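Local coordinates for hypothetical protein (Giardia lamblia, PDB 3I3F), which is of unknown function but belongs to the endoribonuclease L-PSP (RidA/YjgF) family, whose trimers typically bind small molecules in clefts between subunits, at the interface of chains A and B. Residues are numbered along the deposited sequence; one frame, centred on the assembly and turned at random. Chains: chain A/B, Hypothetical protein.

Contact 1: the interface of chains A and B. Residues chain A 38, 80-83, 139; chain B 15, 17, 33, 35, 40.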
loop_
_atom_site.group_PDB
_atom_site.type_symbol
_atom_site.label_atom_id
_atom_site.label_comp_id
_atom_site.label_asym_id
_atom_site.label_seq_id
_atom_site.Cartn_x
_atom_site.Cartn_y
_atom_site.Cartn_z
ATOM N N MET A 38 -13.446 10.471 -1.557
ATOM C CA MET A 38 -12.446 9.712 -0.812
ATOM C C MET A 38 -11.202 10.565 -0.601
ATOM O O MET A 38 -10.814 11.338 -1.481
ATOM C CB MET A 38 -12.072 8.432 -1.560
ATOM C CG MET A 38 -13.227 7.457 -1.761
ATOM S SD MET A 38 -13.907 6.798 -0.223
ATOM C CE MET A 38 -12.522 5.847 0.390
ATOM N N ASP A 80 -12.411 8.706 12.412
ATOM C CA ASP A 80 -13.501 7.722 12.383
ATOM C C ASP A 80 -14.006 7.395 10.971
ATOM O O ASP A 80 -14.854 6.517 10.810
ATOM C CB ASP A 80 -14.669 8.162 13.287
ATOM C CG ASP A 80 -15.198 9.546 12.954
ATOM O OD1 ASP A 80 -14.415 10.404 12.494
ATOM O OD2 ASP A 80 -16.405 9.782 13.176
ATOM N N TYR A 81 -13.485 8.088 9.958
ATOM C CA TYR A 81 -13.833 7.813 8.562
ATOM C C TYR A 81 -12.726 7.078 7.800
ATOM O O TYR A 81 -12.882 6.785 6.615
ATOM C CB TYR A 81 -14.196 9.113 7.842
ATOM C CG TYR A 81 -15.493 9.708 8.326
ATOM C CD1 TYR A 81 -16.689 9.456 7.658
ATOM C CD2 TYR A 81 -15.531 10.505 9.463
ATOM C CE1 TYR A 81 -17.889 9.996 8.107
ATOM C CE2 TYR A 81 -16.723 11.049 9.922
ATOM C CZ TYR A 81 -17.897 10.789 9.241
ATOM O OH TYR A 81 -19.077 11.334 9.698
ATOM N N ILE A 82 -11.621 6.770 8.478
ATOM C CA ILE A 82 -10.540 6.001 7.867
ATOM C C ILE A 82 -11.019 4.579 7.587
ATOM O O ILE A 82 -11.584 3.924 8.465
ATOM C CB ILE A 82 -9.287 5.946 8.766
ATOM C CG1 ILE A 82 -8.662 7.335 8.899
ATOM C CG2 ILE A 82 -8.257 4.973 8.196
ATOM C CD1 ILE A 82 -7.560 7.404 9.934
ATOM N N VAL A 83 -10.798 4.130 6.352
ATOM C CA VAL A 83 -11.151 2.787 5.901
ATOM C C VAL A 83 -9.965 1.839 6.075
ATOM O O VAL A 83 -10.113 0.699 6.523
ATOM C CB VAL A 83 -11.538 2.809 4.404
ATOM C CG1 VAL A 83 -11.772 1.400 3.875
ATOM C CG2 VAL A 83 -12.764 3.690 4.183
ATOM N N ALA A 139 -13.111 8.032 3.924
ATOM C CA ALA A 139 -14.290 8.601 3.280
ATOM C C ALA A 139 -14.493 10.035 3.755
ATOM O O ALA A 139 -14.160 10.374 4.890
ATOM C CB ALA A 139 -15.520 7.764 3.601
ATOM N N PRO B 15 -17.799 4.642 7.628
ATOM C CA PRO B 15 -17.706 3.402 6.848
ATOM C C PRO B 15 -18.112 2.152 7.626
ATOM O O PRO B 15 -17.921 2.084 8.842
ATOM C CB PRO B 15 -16.220 3.325 6.480
ATOM C CG PRO B 15 -15.739 4.717 6.545
ATOM C CD PRO B 15 -16.518 5.373 7.635
ATOM N N PHE B 17 -17.763 -1.454 8.968
ATOM C CA PHE B 17 -16.759 -2.462 9.280
ATOM C C PHE B 17 -17.437 -3.777 9.610
ATOM O O PHE B 17 -18.373 -3.818 10.412
ATOM C CB PHE B 17 -15.877 -1.997 10.433
ATOM C CG PHE B 17 -15.091 -0.768 10.111
ATOM C CD1 PHE B 17 -13.966 -0.849 9.305
ATOM C CD2 PHE B 17 -15.493 0.474 10.577
ATOM C CE1 PHE B 17 -13.246 0.288 8.984
ATOM C CE2 PHE B 17 -14.773 1.614 10.261
ATOM C CZ PHE B 17 -13.650 1.518 9.464
ATOM N N ALA B 33 -13.701 -3.713 5.585
ATOM C CA ALA B 33 -14.407 -2.439 5.492
ATOM C C ALA B 33 -15.098 -2.344 4.141
ATOM O O ALA B 33 -14.518 -2.710 3.119
ATOM C CB ALA B 33 -13.450 -1.281 5.675
ATOM N N VAL B 35 -17.093 0.383 1.601
ATOM C CA VAL B 35 -17.340 1.794 1.328
ATOM C C VAL B 35 -17.626 1.999 -0.159
ATOM O O VAL B 35 -16.806 1.651 -1.010
ATOM C CB VAL B 35 -16.146 2.674 1.784
ATOM C CG1 VAL B 35 -14.845 2.213 1.133
ATOM C CG2 VAL B 35 -16.413 4.142 1.484
ATOM N N TYR B 40 -12.398 -3.299 1.370
ATOM C CA TYR B 40 -11.003 -3.271 1.800
ATOM C C TYR B 40 -10.821 -4.309 2.900
ATOM O O TYR B 40 -11.721 -4.504 3.721
ATOM C CB TYR B 40 -10.639 -1.887 2.340
ATOM C CG TYR B 40 -10.641 -0.790 1.298
ATOM C CD1 TYR B 40 -9.447 -0.280 0.794
ATOM C CD2 TYR B 40 -11.835 -0.260 0.817
ATOM C CE1 TYR B 40 -9.442 0.725 -0.163
ATOM C CE2 TYR B 40 -11.839 0.748 -0.142
ATOM C CZ TYR B 40 -10.637 1.235 -0.627
ATOM O OH TYR B 40 -10.627 2.233 -1.575
#
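The two methyls of A:Val83 push into chain B and form the middle of this apolar stretch of the subunit interface, of the kind that builds the RidA/YjgF (L-PSP) trimer; no hydrogen bond crosses it. CG1, anti to the backbone N (chi1 174°), sits over the face of the B:Tyr40 phenol ring, 3.9 Å from its centroid. It leans toward the CG–CD2 side of the ring, well away from the hydroxyl. The same methyl also meets B:Ala33 CB at 3.6 Å, wedged between an aromatic face and a small side chain on neighbouring strands, 32-35 and 38-41. The other branch, CG2, is turned toward B:Pro15 and B:Val35, and packs 3.9 Å from CG of the proline ring.

B:Pro15 hides 53 Å² of its own surface here and rides on the backbone of the 3-10 turn 79-81 as it runs into strand 82-90. Its CD lies 3.7 Å from A:Tyr81 CA, and its CG is close to the carbonyl oxygen of the same residue. The A:Tyr81 ring itself contributes little, touching the proline only distantly through CD1. Next along, B:Phe17 turns the rim of its ring to chain A: CZ points at A:Ile82 O from 3.3 Å, with the oxygen in the ring plane, so a carbonyl meets the electropositive edge of an aromatic.

Toward A:Met38 the fit is looser. B:Val35 has CG1 between the backbone N and the carbonyl carbon (chi1 56°), which turns that methyl to A:Val83 and leaves CG2 for the thioether. The sulfur SD of A:Met38, on a chain bent at chi2 and chi3, reaches this CG2 tip to tip at 4.0 Å. A:Ala139, at the end of strand 131-139, closes on B:Pro15 CG with its CB no nearer than 4.2 Å.

Contact 2: the interface of chains A and B. Residues chain A 105-106, 112, 115; chain B 25, 27-28.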
loop_
_atom_site.group_PDB
_atom_site.type_symbol
_atom_site.label_atom_id
_atom_site.label_comp_id
_atom_site.label_asym_id
_atom_site.label_seq_id
_atom_site.Cartn_x
_atom_site.Cartn_y
_atom_site.Cartn_z
ATOM N N TYR A 105 -1.783 3.205 19.595
ATOM C CA TYR A 105 -2.698 3.038 18.468
ATOM C C TYR A 105 -4.132 2.821 18.949
ATOM O O TYR A 105 -5.073 3.398 18.404
ATOM C CB TYR A 105 -2.256 1.851 17.610
ATOM C CG TYR A 105 -3.037 1.694 16.330
ATOM C CD1 TYR A 105 -2.666 2.386 15.183
ATOM C CD2 TYR A 105 -4.141 0.850 16.260
ATOM C CE1 TYR A 105 -3.374 2.246 13.998
ATOM C CE2 TYR A 105 -4.855 0.702 15.081
ATOM C CZ TYR A 105 -4.465 1.404 13.952
ATOM O OH TYR A 105 -5.162 1.268 12.772
ATOM N N ARG A 106 -4.288 1.998 19.985
ATOM C CA ARG A 106 -5.606 1.714 20.545
ATOM C C ARG A 106 -6.214 2.907 21.290
ATOM O O ARG A 106 -7.420 2.937 21.513
ATOM C CB ARG A 106 -5.553 0.483 21.455
ATOM C CG ARG A 106 -5.364 -0.826 20.697
ATOM C CD ARG A 106 -5.530 -2.027 21.612
ATOM N NE ARG A 106 -4.496 -2.078 22.647
ATOM C CZ ARG A 106 -3.320 -2.698 22.537
ATOM N NH1 ARG A 106 -2.982 -3.347 21.427
ATOM N NH2 ARG A 106 -2.467 -2.665 23.554
ATOM N N PRO A 112 -12.874 -1.128 19.534
ATOM C CA PRO A 112 -12.381 -2.328 18.857
ATOM C C PRO A 112 -13.189 -2.725 17.621
ATOM O O PRO A 112 -12.606 -3.091 16.605
ATOM C CB PRO A 112 -12.486 -3.407 19.939
ATOM C CG PRO A 112 -12.335 -2.668 21.211
ATOM C CD PRO A 112 -13.000 -1.342 20.990
ATOM N N ARG A 115 -12.304 -0.437 14.331
ATOM C CA ARG A 115 -10.926 -0.116 13.960
ATOM C C ARG A 115 -10.744 -0.320 12.459
ATOM O O ARG A 115 -11.297 -1.260 11.891
ATOM C CB ARG A 115 -9.923 -0.963 14.744
ATOM C CG ARG A 115 -9.952 -0.675 16.225
ATOM C CD ARG A 115 -8.741 -1.194 16.969
ATOM N NE ARG A 115 -8.708 -0.572 18.293
ATOM C CZ ARG A 115 -8.764 -1.202 19.466
ATOM N NH1 ARG A 115 -8.791 -2.529 19.552
ATOM N NH2 ARG A 115 -8.757 -0.480 20.579
ATOM N N LYS B 25 -10.012 -12.569 13.768
ATOM C CA LYS B 25 -9.938 -11.115 13.856
ATOM C C LYS B 25 -8.877 -10.732 14.875
ATOM O O LYS B 25 -8.865 -11.249 15.992
ATOM C CB LYS B 25 -11.281 -10.501 14.256
ATOM C CG LYS B 25 -11.361 -9.008 13.946
ATOM C CD LYS B 25 -12.411 -8.294 14.771
ATOM C CE LYS B 25 -12.380 -6.799 14.503
ATOM N NZ LYS B 25 -11.053 -6.199 14.834
ATOM N N GLU B 27 -6.900 -7.994 17.348
ATOM C CA GLU B 27 -7.301 -6.900 18.238
ATOM C C GLU B 27 -7.175 -5.514 17.604
ATOM O O GLU B 27 -8.086 -4.697 17.703
ATOM C CB GLU B 27 -6.477 -6.938 19.536
ATOM C CG GLU B 27 -6.728 -5.744 20.456
ATOM C CD GLU B 27 -6.029 -5.840 21.799
ATOM O OE1 GLU B 27 -5.027 -6.579 21.927
ATOM O OE2 GLU B 27 -6.482 -5.142 22.728
ATOM N N ASN B 28 -6.043 -5.260 16.955
ATOM C CA ASN B 28 -5.722 -3.927 16.442
ATOM C C ASN B 28 -6.194 -3.678 15.014
ATOM O O ASN B 28 -5.980 -2.590 14.478
ATOM C CB ASN B 28 -4.205 -3.708 16.484
ATOM C CG ASN B 28 -3.625 -3.869 17.874
ATOM O OD1 ASN B 28 -4.244 -3.485 18.866
ATOM N ND2 ASN B 28 -2.426 -4.432 17.950
HETATM O O HOH W 1 -6.964 -0.627 12.984
HETATM O O HOH W 2 -1.237 -5.402 20.445
HETATM O O HOH W 3 -8.756 -3.735 22.208
#
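NH1 of A:Arg106 is held by B:Asn28 and by a water. It donates a nearly straight hydrogen bond to the side-chain amide oxygen OD1 of B:Asn28 at 2.9 Å, arriving in the carbonyl plane on a lone pair of that oxygen. The guanidinium and amide planes are close to coplanar, and water 2 lies at the guanidinium edge, linking the same NH1 to B:Asn28 ND2. The asparagine thus meets the arginine with both ends of its amide, one directly and one through water, which should fix which way round the amide sits.

These contacts join helix 95-108 of one subunit to the loop at residues 25-28 of the next, in a protein of the RidA/YjgF trimer family. A:Arg106 bends at chi3 (-64°), which lays its guanidinium against the carboxylate of B:Glu27. The two planes are stacked, 13° apart, rather than paired edge to edge, and the salt bridge from NE to OE2 is long at 3.7 Å. Opposite charges probably attract across the stacked faces, while the NH1 edge is turned to the asparagine.

A:Arg115, extended from CG to NE, donates a hydrogen bond from its own NH1 to the main-chain O of B:Glu27, also at 2.9 Å. Here the donor sits 44° above the carbonyl plane, off the lone pairs. From that nitrogen water 3 continues to OE2 of B:Glu27, 2.7 Å from the water, so backbone and side chain of one residue are both tied to one arginine. Within chain A, A:Pro112 CA lies over one face and A:Arg106 CG over the other, 3.4 Å above the A:Arg115 guanidinium plane, both offset toward its rim.

Farther along, the A:Tyr105 ring brings CE2 near the backbone oxygen of B:Asn28. Its phenol OH binds water 1 at 2.6 Å, in the plane of the ring, and that water stands 2.7 Å from B:Asn28 O.

Contact 1 and contact 2 lie about 15 Å apart, centre to centre of their C-alpha atoms, along the same A–B interface, and share no residue. Contact 1 is apolar and uses strands and the 79-81 turn of chain A; contact 2 is polar and watered, drawing on helix 95-108 and the region just before strand 117-123. In chain B, the loop of contact 2 lies in sequence between strands 16-18 and 32-35, both used in contact 1. B:Phe26 and B:Val29 there line a pocket for pentanoic acid, possibly a crystallisation additive; the interface may help shape a cleft in the three-copy assembly.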